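Local coordinates for protein germination-specific N-acetylmuramoyl-L-alanine amidase, Autolysin (Clostridioides difficile, PDB 7RAG) that probably hydrolyses the bond between N-acetylmuramic acid and L-alanine in peptidoglycan as a zinc-dependent amidase, allosterically activated by a lipoprotein during spore formation, at residues I19-G24 with A47-L52; E41-L46 with E68-L73; R53-S58 with I197-Y202; K91-I96 with I161-D166; Q122-K127 with L173-F178. All blocks are in the same frame, centred on the assembly; numbering follows the deposited sequence.

Contact 1. Residues I19-G24 with A47-L52; sequences IILDAG and AITLKL
The strand bearing L21 and A23 runs nearly antiparallel to the helix bearing T49 and L52, their axes 160° apart in direction and 8.0 Å apart at closest approach. Both strand residues point CB at the helix. L21 presses CB against T49 CG2 at 3.7 Å, while its CD1 continues to L52 CG at 3.9 Å, the two leucine side chains crossing obliquely. A23 CB meets T49 OG1 at 3.4 Å. The threonine is split between the two strand residues by its rotation: CG2 lies anti to the backbone N and reaches L21, whereas OG1 lies beside that N, touches A23 and is hydrogen-bonded to the carbonyl of N45 one turn back, so the buried hydroxyl is satisfied within its own helix. D22 points away from the helix, and its carboxylate is bonded by T66 and S107. This is the strand-to-helix packing of a beta-alpha-beta unit formed by strand 18-23, helix 41-58 and strand 62-65, at the heart of the alpha/beta amidase fold.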
# COMPACT_ATOMS: atom_id res chain seq x y z
N ILE B 19 17.67 -6.32 -20.95
CA ILE B 19 17.06 -7.64 -21.00
C ILE B 19 17.07 -8.13 -22.44
O ILE B 19 16.65 -7.41 -23.35
CB ILE B 19 15.63 -7.60 -20.45
CG1 ILE B 19 15.66 -6.99 -19.05
CG2 ILE B 19 15.03 -8.98 -20.41
CD1 ILE B 19 14.52 -7.39 -18.19
N ILE B 20 17.54 -9.36 -22.65
CA ILE B 20 17.50 -9.98 -23.97
C ILE B 20 16.22 -10.79 -24.06
O ILE B 20 15.99 -11.68 -23.24
CB ILE B 20 18.71 -10.88 -24.24
CG1 ILE B 20 20.01 -10.09 -24.12
CG2 ILE B 20 18.63 -11.45 -25.64
CD1 ILE B 20 21.22 -10.98 -23.69
N LEU B 21 15.38 -10.45 -25.06
CA LEU B 21 14.21 -11.23 -25.44
C LEU B 21 14.45 -11.91 -26.78
O LEU B 21 14.79 -11.25 -27.77
CB LEU B 21 12.97 -10.34 -25.53
CG LEU B 21 12.69 -9.45 -24.32
CD1 LEU B 21 11.40 -8.63 -24.58
CD2 LEU B 21 12.64 -10.21 -22.99
N ASP B 22 14.26 -13.23 -26.81
CA ASP B 22 14.53 -14.10 -27.95
C ASP B 22 13.23 -14.78 -28.36
O ASP B 22 12.76 -15.69 -27.67
CB ASP B 22 15.61 -15.13 -27.59
CG ASP B 22 15.78 -16.25 -28.65
OD1 ASP B 22 16.10 -15.93 -29.83
OD2 ASP B 22 15.63 -17.46 -28.29
N ALA B 23 12.64 -14.34 -29.47
CA ALA B 23 11.47 -14.99 -30.04
C ALA B 23 11.95 -16.22 -30.78
O ALA B 23 12.52 -16.11 -31.87
CB ALA B 23 10.71 -14.06 -30.97
N GLY B 24 11.77 -17.39 -30.19
CA GLY B 24 12.33 -18.57 -30.81
C GLY B 24 11.66 -18.85 -32.13
O GLY B 24 10.43 -19.03 -32.17
N ALA B 47 5.00 -12.45 -31.49
CA ALA B 47 3.94 -11.59 -30.97
C ALA B 47 4.10 -11.38 -29.46
O ALA B 47 4.08 -10.24 -28.98
CB ALA B 47 2.57 -12.17 -31.30
N ILE B 48 4.26 -12.48 -28.71
CA ILE B 48 4.42 -12.37 -27.26
C ILE B 48 5.68 -11.58 -26.92
O ILE B 48 5.66 -10.70 -26.06
CB ILE B 48 4.43 -13.76 -26.59
CG1 ILE B 48 3.10 -14.47 -26.81
CG2 ILE B 48 4.70 -13.63 -25.11
CD1 ILE B 48 3.20 -15.95 -26.69
N THR B 49 6.78 -11.88 -27.61
CA THR B 49 8.03 -11.17 -27.37
C THR B 49 7.89 -9.67 -27.60
O THR B 49 8.47 -8.87 -26.85
CB THR B 49 9.12 -11.75 -28.27
OG1 THR B 49 9.28 -13.15 -27.98
CG2 THR B 49 10.41 -11.01 -28.07
N LEU B 50 7.16 -9.25 -28.65
CA LEU B 50 7.01 -7.82 -28.88
C LEU B 50 6.07 -7.17 -27.87
O LEU B 50 6.29 -6.01 -27.47
CB LEU B 50 6.56 -7.55 -30.31
CG LEU B 50 7.65 -7.90 -31.33
CD1 LEU B 50 7.13 -7.75 -32.73
CD2 LEU B 50 8.95 -7.08 -31.15
N LYS B 51 5.04 -7.89 -27.41
CA LYS B 51 4.25 -7.37 -26.29
C LYS B 51 5.11 -7.16 -25.05
O LYS B 51 5.02 -6.12 -24.39
CB LYS B 51 3.08 -8.31 -25.95
CG LYS B 51 2.14 -8.63 -27.11
CD LYS B 51 1.43 -7.41 -27.61
CE LYS B 51 0.35 -7.77 -28.66
NZ LYS B 51 -0.49 -6.59 -29.05
N LEU B 52 5.97 -8.15 -24.75
CA LEU B 52 6.83 -8.11 -23.57
C LEU B 52 7.88 -7.00 -23.69
O LEU B 52 8.18 -6.31 -22.72
CB LEU B 52 7.50 -9.48 -23.37
CG LEU B 52 8.45 -9.74 -22.20
CD1 LEU B 52 7.84 -9.25 -20.87
CD2 LEU B 52 8.80 -11.24 -22.11

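Contact 2. Residues E41-L46 with E68-L73; sequences EKDINL and EDDSSL. With ZN (zinc ion), chain C.
L46 gives this surface contact its close packing, spreading both methyl groups over the backbone of the loop: CD1 lies 3.7 Å from E68 C and CD2 3.8 Å from D69 C. Toward solvent the contact becomes polar and looser. There K42 crosses D70 at about a right angle, and its NZ makes a salt bridge to D70 OD2 at 2.9 Å, on the syn lone pair, with a second, weak bond to OD1 at 3.3 Å. K42 NZ also donates to the carbonyl of G27, while D70 OD1 accepts the G27 N-H. D43 OD1 stays 4.3 Å from D70 OD2, a like-charged neighbour whose repulsion the ammonium would probably partly offset. E41 binds the zinc ion through OE1 at 2.1 Å, together with H25 and H109. The salt bridge thus fixes K42, the residue next to a zinc ligand, to D70, and through G27 both partners of the ion pair also hold the loop that carries H25.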
# COMPACT_ATOMS: atom_id res chain seq x y z
N GLU B 41 4.94 -21.82 -34.33
CA GLU B 41 5.57 -21.12 -33.20
C GLU B 41 6.06 -19.73 -33.59
O GLU B 41 5.86 -18.77 -32.84
CB GLU B 41 6.75 -21.91 -32.66
CG GLU B 41 6.46 -23.02 -31.68
CD GLU B 41 7.76 -23.64 -31.15
OE1 GLU B 41 8.55 -22.91 -30.52
OE2 GLU B 41 8.00 -24.84 -31.40
N LYS B 42 6.71 -19.60 -34.76
CA LYS B 42 7.36 -18.36 -35.19
C LYS B 42 6.58 -17.11 -34.80
O LYS B 42 7.07 -16.25 -34.05
CB LYS B 42 7.52 -18.33 -36.71
CG LYS B 42 8.60 -19.18 -37.30
CD LYS B 42 8.93 -18.73 -38.74
CE LYS B 42 7.70 -18.42 -39.57
NZ LYS B 42 8.06 -18.09 -41.00
N ASP B 43 5.34 -17.04 -35.30
CA ASP B 43 4.54 -15.83 -35.23
C ASP B 43 4.02 -15.57 -33.83
O ASP B 43 4.01 -14.42 -33.37
CB ASP B 43 3.39 -15.93 -36.24
CG ASP B 43 3.88 -16.28 -37.64
OD1 ASP B 43 4.86 -15.64 -38.11
OD2 ASP B 43 3.30 -17.21 -38.27
N ILE B 44 3.61 -16.62 -33.12
CA ILE B 44 3.16 -16.45 -31.74
C ILE B 44 4.33 -16.02 -30.84
O ILE B 44 4.18 -15.13 -29.99
CB ILE B 44 2.49 -17.74 -31.25
CG1 ILE B 44 1.18 -17.95 -32.03
CG2 ILE B 44 2.25 -17.70 -29.74
CD1 ILE B 44 0.31 -19.06 -31.51
N ASN B 45 5.49 -16.65 -31.00
CA ASN B 45 6.66 -16.26 -30.21
C ASN B 45 6.99 -14.80 -30.44
O ASN B 45 7.23 -14.05 -29.48
CB ASN B 45 7.87 -17.12 -30.59
CG ASN B 45 7.72 -18.56 -30.20
OD1 ASN B 45 6.81 -18.94 -29.47
ND2 ASN B 45 8.63 -19.38 -30.68
N LEU B 46 7.01 -14.38 -31.71
CA LEU B 46 7.31 -12.99 -32.03
C LEU B 46 6.27 -12.06 -31.43
O LEU B 46 6.61 -11.00 -30.89
CB LEU B 46 7.39 -12.80 -33.54
CG LEU B 46 7.66 -11.38 -34.08
CD1 LEU B 46 9.07 -10.92 -33.68
CD2 LEU B 46 7.47 -11.32 -35.61
N GLU B 68 13.28 -9.06 -34.51
CA GLU B 68 12.24 -8.07 -34.43
C GLU B 68 11.14 -8.34 -35.43
O GLU B 68 10.08 -7.71 -35.38
CB GLU B 68 12.88 -6.69 -34.69
CG GLU B 68 11.99 -5.51 -34.69
CD GLU B 68 12.76 -4.26 -35.02
OE1 GLU B 68 13.19 -4.08 -36.20
OE2 GLU B 68 12.92 -3.45 -34.08
N ASP B 69 11.36 -9.28 -36.34
CA ASP B 69 10.47 -9.56 -37.45
C ASP B 69 10.61 -11.04 -37.78
O ASP B 69 11.24 -11.80 -37.04
CB ASP B 69 10.81 -8.66 -38.64
CG ASP B 69 12.26 -8.79 -39.09
OD1 ASP B 69 12.98 -9.71 -38.64
OD2 ASP B 69 12.69 -7.95 -39.90
N ASP B 70 10.05 -11.44 -38.92
CA ASP B 70 10.06 -12.85 -39.30
C ASP B 70 11.28 -13.12 -40.16
O ASP B 70 11.22 -13.23 -41.39
CB ASP B 70 8.78 -13.23 -40.03
CG ASP B 70 8.68 -14.72 -40.25
OD1 ASP B 70 9.41 -15.45 -39.53
OD2 ASP B 70 7.91 -15.15 -41.14
N SER B 71 12.42 -13.25 -39.50
CA SER B 71 13.67 -13.57 -40.17
C SER B 71 14.47 -14.51 -39.27
O SER B 71 14.13 -14.72 -38.11
CB SER B 71 14.47 -12.30 -40.50
OG SER B 71 15.19 -11.83 -39.38
N SER B 72 15.50 -15.11 -39.85
CA SER B 72 16.39 -16.00 -39.12
C SER B 72 17.80 -15.44 -39.20
O SER B 72 18.18 -14.82 -40.19
CB SER B 72 16.35 -17.42 -39.69
OG SER B 72 17.32 -18.22 -39.06
N LEU B 73 18.59 -15.67 -38.15
CA LEU B 73 19.90 -15.03 -38.07
C LEU B 73 20.95 -15.87 -38.82
O LEU B 73 21.85 -16.48 -38.23
CB LEU B 73 20.29 -14.80 -36.62
CG LEU B 73 19.60 -13.62 -35.91
CD1 LEU B 73 18.10 -13.85 -35.68
CD2 LEU B 73 20.28 -13.35 -34.60
ZN ZN C . 10.44 -23.77 -30.16

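Contact 3. Residues R53-S58 with I197-Y202. With EDO (1,2-ethanediol), chain D.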
# COMPACT_ATOMS: atom_id res chain seq x y z
N ARG B 53 8.44 -6.83 -24.89
CA ARG B 53 9.32 -5.71 -25.17
C ARG B 53 8.64 -4.38 -24.83
O ARG B 53 9.26 -3.50 -24.22
CB ARG B 53 9.71 -5.75 -26.66
CG ARG B 53 10.70 -4.70 -27.10
CD ARG B 53 9.99 -3.43 -27.58
NE ARG B 53 10.85 -2.58 -28.39
CZ ARG B 53 11.02 -2.72 -29.70
NH1 ARG B 53 10.37 -3.69 -30.34
NH2 ARG B 53 11.82 -1.88 -30.36
N GLU B 54 7.39 -4.20 -25.25
CA GLU B 54 6.71 -2.95 -24.93
C GLU B 54 6.54 -2.78 -23.42
O GLU B 54 6.79 -1.69 -22.88
CB GLU B 54 5.36 -2.88 -25.65
CG GLU B 54 5.54 -2.60 -27.10
CD GLU B 54 4.24 -2.58 -27.88
OE1 GLU B 54 3.17 -2.88 -27.28
OE2 GLU B 54 4.31 -2.27 -29.10
N LEU B 55 6.14 -3.85 -22.71
CA LEU B 55 6.02 -3.75 -21.25
C LEU B 55 7.33 -3.32 -20.61
O LEU B 55 7.35 -2.41 -19.77
CB LEU B 55 5.56 -5.09 -20.66
CG LEU B 55 4.09 -5.41 -20.95
CD1 LEU B 55 3.77 -6.86 -20.61
CD2 LEU B 55 3.17 -4.46 -20.20
N ILE B 56 8.43 -3.95 -20.99
CA ILE B 56 9.69 -3.69 -20.31
C ILE B 56 10.21 -2.30 -20.65
O ILE B 56 10.67 -1.57 -19.77
CB ILE B 56 10.71 -4.78 -20.68
CG1 ILE B 56 10.33 -6.12 -20.01
CG2 ILE B 56 12.15 -4.33 -20.34
CD1 ILE B 56 11.03 -7.35 -20.65
N GLU B 57 10.18 -1.92 -21.93
CA GLU B 57 10.72 -0.63 -22.32
C GLU B 57 9.90 0.51 -21.72
O GLU B 57 10.46 1.53 -21.32
CB GLU B 57 10.79 -0.51 -23.83
CG GLU B 57 11.73 -1.52 -24.47
CD GLU B 57 12.18 -1.15 -25.88
OE1 GLU B 57 11.41 -0.45 -26.61
OE2 GLU B 57 13.32 -1.56 -26.27
N SER B 58 8.57 0.36 -21.67
CA SER B 58 7.77 1.44 -21.10
C SER B 58 7.99 1.59 -19.60
O SER B 58 7.61 2.63 -19.05
CB SER B 58 6.27 1.26 -21.40
OG SER B 58 5.77 0.05 -20.86
N ILE B 197 -0.12 -13.20 -21.31
CA ILE B 197 1.12 -13.94 -21.06
C ILE B 197 2.29 -12.98 -20.91
O ILE B 197 3.14 -13.13 -20.01
CB ILE B 197 1.38 -14.93 -22.21
CG1 ILE B 197 0.40 -16.10 -22.12
CG2 ILE B 197 2.86 -15.39 -22.20
CD1 ILE B 197 0.42 -16.97 -23.32
N ALA B 198 2.37 -11.99 -21.80
CA ALA B 198 3.45 -11.02 -21.67
C ALA B 198 3.38 -10.33 -20.32
O ALA B 198 4.40 -10.15 -19.65
CB ALA B 198 3.39 -10.00 -22.81
N TRP B 199 2.18 -9.95 -19.88
CA TRP B 199 1.99 -9.36 -18.57
C TRP B 199 2.49 -10.28 -17.46
O TRP B 199 3.20 -9.84 -16.54
CB TRP B 199 0.52 -9.03 -18.35
CG TRP B 199 0.29 -8.44 -17.04
CD1 TRP B 199 -0.23 -9.06 -15.94
CD2 TRP B 199 0.64 -7.12 -16.63
NE1 TRP B 199 -0.24 -8.20 -14.89
CE2 TRP B 199 0.29 -7.00 -15.28
CE3 TRP B 199 1.21 -6.02 -17.29
CZ2 TRP B 199 0.48 -5.82 -14.57
CZ3 TRP B 199 1.40 -4.86 -16.58
CH2 TRP B 199 1.04 -4.76 -15.24
N ALA B 200 2.15 -11.57 -17.53
CA ALA B 200 2.62 -12.49 -16.49
C ALA B 200 4.15 -12.55 -16.46
O ALA B 200 4.77 -12.48 -15.39
CB ALA B 200 2.02 -13.88 -16.71
N ILE B 201 4.78 -12.65 -17.64
CA ILE B 201 6.24 -12.74 -17.67
C ILE B 201 6.87 -11.45 -17.14
O ILE B 201 7.86 -11.48 -16.39
CB ILE B 201 6.75 -13.05 -19.09
CG1 ILE B 201 6.01 -14.26 -19.68
CG2 ILE B 201 8.27 -13.27 -19.03
CD1 ILE B 201 6.47 -14.67 -21.07
N TYR B 202 6.31 -10.31 -17.54
CA TYR B 202 6.83 -9.02 -17.10
C TYR B 202 6.74 -8.88 -15.59
O TYR B 202 7.70 -8.45 -14.94
CB TYR B 202 6.05 -7.92 -17.82
CG TYR B 202 6.11 -6.54 -17.21
CD1 TYR B 202 7.28 -5.78 -17.26
CD2 TYR B 202 4.98 -5.99 -16.61
CE1 TYR B 202 7.32 -4.50 -16.71
CE2 TYR B 202 5.01 -4.73 -16.05
CZ TYR B 202 6.18 -3.99 -16.11
OH TYR B 202 6.19 -2.73 -15.56
C1 EDO D . 3.61 0.08 -18.56
O1 EDO D . 3.79 0.80 -17.32
C2 EDO D . 3.86 -1.38 -18.29
O2 EDO D . 3.95 -1.51 -16.85
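Y202 OH is gripped by several groups where its ring packs on L55: it is hydrogen-bonded to S59 OG, more weakly to Q206 NE2, and, with 2.9 Å between Y202 OH and O2, to a 1,2-ethanediol molecule probably from the crystallisation liquor. The two helical segments cross at -42° with a closest approach of 9.7 Å between their axes, and L55 fills most of the interface. Its CB sits over one face of the tyrosine ring, offset toward the rim, in a CH-pi contact 4.0 Å from the Y202 centroid. Beyond CG the leucine forks. CD1 drops onto the neighbouring helix, 3.5 Å from A198 O and 3.8 Å from Y202 CB, while CD2 meets the indole of W199 at its edge, in the ring plane, 3.8 Å from CE3. W199 CB points away from L55, with CG anti to the backbone N (chi1 179°); the six-membered end of the indole comes back to the leucine. I56 adds a looser contact, CG1 to Y202 CD1 at 4.1 Å. W199 NE1 bonds D85 of a lipoprotein chain, while E54 reaches H63 of that chain and H40 of a second one. No hydrogen bond joins the two segments: an apolar seam holds the helices together, and some polar groups at its borders bond the lipoprotein chains, consistent with a surface through which they could influence the enzyme.

Contact 4. Residues K91-I96 with I161-D166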
# COMPACT_ATOMS: atom_id res chain seq x y z
N LYS B 91 24.05 -19.94 -33.34
CA LYS B 91 25.33 -19.31 -33.03
C LYS B 91 25.20 -17.79 -32.99
O LYS B 91 25.79 -17.13 -32.12
CB LYS B 91 26.40 -19.73 -34.05
N ASN B 92 24.43 -17.22 -33.91
CA ASN B 92 24.31 -15.76 -33.95
C ASN B 92 23.56 -15.23 -32.73
O ASN B 92 23.97 -14.22 -32.13
CB ASN B 92 23.64 -15.35 -35.25
CG ASN B 92 24.60 -15.45 -36.45
OD1 ASN B 92 25.75 -15.03 -36.37
ND2 ASN B 92 24.13 -16.04 -37.55
N ARG B 93 22.46 -15.89 -32.35
CA ARG B 93 21.77 -15.55 -31.10
C ARG B 93 22.71 -15.68 -29.90
O ARG B 93 22.71 -14.82 -29.00
CB ARG B 93 20.56 -16.44 -30.93
CG ARG B 93 19.69 -16.43 -32.16
CD ARG B 93 18.30 -16.98 -31.93
NE ARG B 93 17.54 -16.84 -33.17
CZ ARG B 93 16.21 -16.78 -33.27
NH1 ARG B 93 15.44 -16.82 -32.19
NH2 ARG B 93 15.66 -16.65 -34.47
N LYS B 94 23.55 -16.72 -29.88
CA LYS B 94 24.50 -16.86 -28.79
C LYS B 94 25.45 -15.68 -28.73
O LYS B 94 25.81 -15.21 -27.65
CB LYS B 94 25.28 -18.16 -28.91
CG LYS B 94 25.95 -18.58 -27.60
CD LYS B 94 24.88 -18.97 -26.59
CE LYS B 94 25.47 -19.27 -25.24
NZ LYS B 94 24.43 -19.78 -24.31
N GLU B 95 25.90 -15.19 -29.90
CA GLU B 95 26.84 -14.06 -29.89
C GLU B 95 26.15 -12.79 -29.41
O GLU B 95 26.77 -11.95 -28.74
CB GLU B 95 27.45 -13.86 -31.28
N ILE B 96 24.88 -12.62 -29.76
CA ILE B 96 24.13 -11.49 -29.23
C ILE B 96 24.09 -11.55 -27.71
O ILE B 96 24.25 -10.53 -27.04
CB ILE B 96 22.72 -11.44 -29.84
CG1 ILE B 96 22.83 -11.12 -31.33
CG2 ILE B 96 21.84 -10.43 -29.11
CD1 ILE B 96 21.53 -11.19 -32.05
N ILE B 161 19.50 -27.02 -23.88
CA ILE B 161 19.19 -25.78 -24.59
C ILE B 161 20.47 -24.97 -24.68
O ILE B 161 20.90 -24.36 -23.70
CB ILE B 161 18.09 -24.97 -23.89
CG1 ILE B 161 16.88 -25.83 -23.50
CG2 ILE B 161 17.71 -23.82 -24.79
CD1 ILE B 161 15.96 -26.17 -24.64
N TYR B 162 21.05 -24.92 -25.88
CA TYR B 162 22.30 -24.19 -26.10
C TYR B 162 22.22 -22.76 -25.59
O TYR B 162 23.10 -22.29 -24.87
CB TYR B 162 22.65 -24.21 -27.59
CG TYR B 162 23.91 -23.45 -27.93
CD1 TYR B 162 25.09 -23.70 -27.26
CD2 TYR B 162 23.90 -22.48 -28.90
CE1 TYR B 162 26.24 -23.02 -27.57
CE2 TYR B 162 25.06 -21.77 -29.22
CZ TYR B 162 26.23 -22.05 -28.55
OH TYR B 162 27.38 -21.35 -28.85
N LEU B 163 21.15 -22.04 -25.94
CA LEU B 163 21.11 -20.63 -25.58
C LEU B 163 21.03 -20.39 -24.08
O LEU B 163 21.26 -19.26 -23.66
CB LEU B 163 19.93 -19.95 -26.29
CG LEU B 163 20.00 -19.95 -27.82
CD1 LEU B 163 18.83 -19.21 -28.39
CD2 LEU B 163 21.29 -19.35 -28.32
N LEU B 164 20.73 -21.40 -23.26
CA LEU B 164 20.75 -21.19 -21.82
C LEU B 164 22.06 -21.62 -21.16
O LEU B 164 22.27 -21.27 -19.99
CB LEU B 164 19.61 -21.94 -21.13
CG LEU B 164 18.19 -21.66 -21.59
CD1 LEU B 164 17.27 -22.62 -20.89
CD2 LEU B 164 17.82 -20.23 -21.30
N LYS B 165 22.94 -22.35 -21.85
CA LYS B 165 24.18 -22.81 -21.25
C LYS B 165 25.16 -21.66 -21.08
O LYS B 165 25.37 -20.87 -22.01
CB LYS B 165 24.83 -23.89 -22.12
CG LYS B 165 23.97 -25.07 -22.47
CD LYS B 165 24.84 -26.21 -23.05
CE LYS B 165 23.98 -27.26 -23.78
NZ LYS B 165 24.75 -28.26 -24.62
N ASP B 166 25.74 -21.55 -19.88
CA ASP B 166 26.97 -20.79 -19.62
C ASP B 166 26.89 -19.33 -20.07
O ASP B 166 27.76 -18.83 -20.78
CB ASP B 166 28.15 -21.49 -20.26
CG ASP B 166 28.38 -22.86 -19.70
OD1 ASP B 166 28.29 -23.01 -18.46
OD2 ASP B 166 28.65 -23.79 -20.49
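K94 reaches over the ring of Y162 and sets its ammonium among the carbonyls of the 161-166 turn. NZ donates to K165 O at 2.7 Å, lying in that carbonyl's plane, and to Y162 O at 2.9 Å, tilted 20° from the plane; a weak bond to L163 O spans 3.3 Å. N167 OD1, just beyond the turn, is a further acceptor. Y162 O serves two donors, since it also takes the N-H of K165, and L163 O is bonded by N167 ND2. The K94 chain bends at chi2 (68°), placing CD over one face of the tyrosine, 4.1 Å from the Y162 centroid, and NZ also lies over that face in a cation-pi contact. L163 contributes apolar packing, its CD2 resting 4.0 Å from R93 CB. The R93 guanidinium turns elsewhere, to D22, A23 O, H25 O and N89. What results is a lysine ammonium bound by carbonyls of a short 3-10 turn and the residue after it, where their partial negative charge would probably suit the cation; it joins helix 82-99 to the loop leading into strand 171-178.

Contact 5. Residues Q122-K127 with L173-F178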
# COMPACT_ATOMS: atom_id res chain seq x y z
N GLN B 122 5.04 -23.52 -19.30
CA GLN B 122 6.12 -24.18 -18.58
C GLN B 122 7.39 -23.35 -18.71
O GLN B 122 7.77 -22.97 -19.81
CB GLN B 122 6.33 -25.58 -19.14
CG GLN B 122 7.53 -26.28 -18.55
CD GLN B 122 7.29 -26.68 -17.12
OE1 GLN B 122 6.35 -27.42 -16.84
NE2 GLN B 122 8.12 -26.18 -16.21
N THR B 123 8.06 -23.10 -17.59
CA THR B 123 9.34 -22.40 -17.59
C THR B 123 10.49 -23.36 -17.33
O THR B 123 10.34 -24.37 -16.64
CB THR B 123 9.34 -21.28 -16.55
OG1 THR B 123 8.04 -20.69 -16.52
CG2 THR B 123 10.33 -20.20 -16.93
N PHE B 124 11.64 -23.06 -17.91
CA PHE B 124 12.84 -23.85 -17.74
C PHE B 124 13.99 -22.90 -17.43
O PHE B 124 13.97 -21.72 -17.81
CB PHE B 124 13.20 -24.67 -18.99
CG PHE B 124 12.07 -25.48 -19.55
CD1 PHE B 124 11.91 -26.81 -19.18
CD2 PHE B 124 11.21 -24.95 -20.48
CE1 PHE B 124 10.88 -27.57 -19.72
CE2 PHE B 124 10.18 -25.70 -21.01
CZ PHE B 124 10.02 -27.01 -20.64
N TYR B 125 15.00 -23.44 -16.78
CA TYR B 125 16.22 -22.75 -16.41
C TYR B 125 17.39 -23.70 -16.64
O TYR B 125 17.21 -24.92 -16.56
CB TYR B 125 16.19 -22.30 -14.94
CG TYR B 125 16.21 -23.46 -13.95
CD1 TYR B 125 17.41 -23.90 -13.39
CD2 TYR B 125 15.03 -24.12 -13.59
CE1 TYR B 125 17.43 -24.95 -12.51
CE2 TYR B 125 15.04 -25.17 -12.71
CZ TYR B 125 16.25 -25.58 -12.16
OH TYR B 125 16.28 -26.62 -11.28
N PRO B 126 18.58 -23.17 -16.92
CA PRO B 126 19.72 -24.06 -17.16
C PRO B 126 20.13 -24.76 -15.88
O PRO B 126 20.25 -24.12 -14.83
CB PRO B 126 20.81 -23.10 -17.65
CG PRO B 126 20.47 -21.80 -16.97
CD PRO B 126 18.98 -21.76 -16.89
N LYS B 127 20.36 -26.07 -15.97
CA LYS B 127 20.67 -26.88 -14.80
C LYS B 127 21.71 -26.21 -13.91
O LYS B 127 22.67 -25.60 -14.41
CB LYS B 127 21.15 -28.27 -15.23
CG LYS B 127 21.38 -29.24 -14.07
CD LYS B 127 21.85 -30.63 -14.54
CE LYS B 127 23.37 -30.67 -14.78
NZ LYS B 127 24.03 -31.80 -14.04
N LEU B 173 13.95 -20.06 -20.27
CA LEU B 173 13.14 -20.34 -21.45
C LEU B 173 11.70 -20.49 -21.00
O LEU B 173 11.43 -21.15 -19.99
CB LEU B 173 13.60 -21.62 -22.15
CG LEU B 173 12.67 -22.10 -23.27
CD1 LEU B 173 13.08 -21.41 -24.52
CD2 LEU B 173 12.69 -23.62 -23.46
N ILE B 174 10.77 -19.90 -21.74
CA ILE B 174 9.35 -20.03 -21.43
C ILE B 174 8.65 -20.65 -22.62
O ILE B 174 8.62 -20.06 -23.71
CB ILE B 174 8.72 -18.69 -21.07
CG1 ILE B 174 9.60 -17.93 -20.09
CG2 ILE B 174 7.35 -18.91 -20.47
CD1 ILE B 174 9.01 -16.67 -19.66
N GLU B 175 8.06 -21.83 -22.41
CA GLU B 175 7.18 -22.46 -23.39
C GLU B 175 5.75 -22.12 -23.00
O GLU B 175 5.21 -22.68 -22.04
CB GLU B 175 7.39 -23.97 -23.42
CG GLU B 175 8.74 -24.30 -23.98
CD GLU B 175 8.91 -25.77 -24.27
OE1 GLU B 175 8.01 -26.57 -23.89
OE2 GLU B 175 9.97 -26.10 -24.87
N CYS B 176 5.15 -21.21 -23.75
CA CYS B 176 3.95 -20.52 -23.29
C CYS B 176 2.71 -21.39 -23.28
O CYS B 176 1.81 -21.12 -22.50
CB CYS B 176 3.74 -19.27 -24.14
SG CYS B 176 5.19 -18.21 -24.05
N GLY B 177 2.67 -22.43 -24.11
CA GLY B 177 1.53 -23.32 -24.17
C GLY B 177 1.82 -24.39 -25.20
O GLY B 177 2.90 -24.43 -25.78
N PHE B 178 0.83 -25.25 -25.42
CA PHE B 178 0.95 -26.36 -26.37
C PHE B 178 0.09 -26.10 -27.60
O PHE B 178 -1.14 -26.00 -27.49
CB PHE B 178 0.54 -27.68 -25.73
CG PHE B 178 1.53 -28.21 -24.72
CD1 PHE B 178 2.30 -29.33 -25.01
CD2 PHE B 178 1.65 -27.62 -23.49
CE1 PHE B 178 3.20 -29.83 -24.08
CE2 PHE B 178 2.55 -28.12 -22.56
CZ PHE B 178 3.33 -29.23 -22.86
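F124 and L173 form a hydrogen-bonded pair of antiparallel neighbours in the mixed sheet of this alpha/beta fold, and Q122 pairs with E175 in the same way two residues along. Both pairs have mutual N-H to O bonds, the shortest from F124 N to L173 O at 2.8 Å. The phenylalanine can be followed outward. CB lies 4.1 Å from L173 O. CD2 then touches L173 CD2 at 3.6 Å, CE2 reaches E175 CD at 3.5 Å, and CZ ends 3.8 Å from E175 OE1. Ring and carboxylate planes stand 70° apart, while R158 makes a cation-pi contact with the same ring. L173 also packs on the zinc ligand H109 of the adjacent strand, so this face of the sheet runs toward the metal site. On the other face lie T123, its OG1 bonded to Q140 of helix 130-147, and I174. In their non-hydrogen-bonded pair the side chains lie side by side, T123 CG2 being 4.0 Å from I174 CG1.

Overall arrangement
From the N terminus, strand 18-23 leads through the H25 loop into helix 41-58, and contact 1 closes that first loop. Contact 2 crosses it, tying the start of the same helix to the loop after strand 62-65. The end of the helix opens contact 3, which crosses contact 2 and closes only at 197-202, bringing the C-terminal helix 191-211 back beside it. Contacts 4 and 5 both fall within this long excursion and cross each other, linking helix 82-99 to the loop before strand 171-178, and that strand to 122-126. L73 of contact 2 packs on I96 of contact 4, and I201 of contact 3 on I174 of contact 5, so helices 82-99 and 191-211 both meet the rest of the fold.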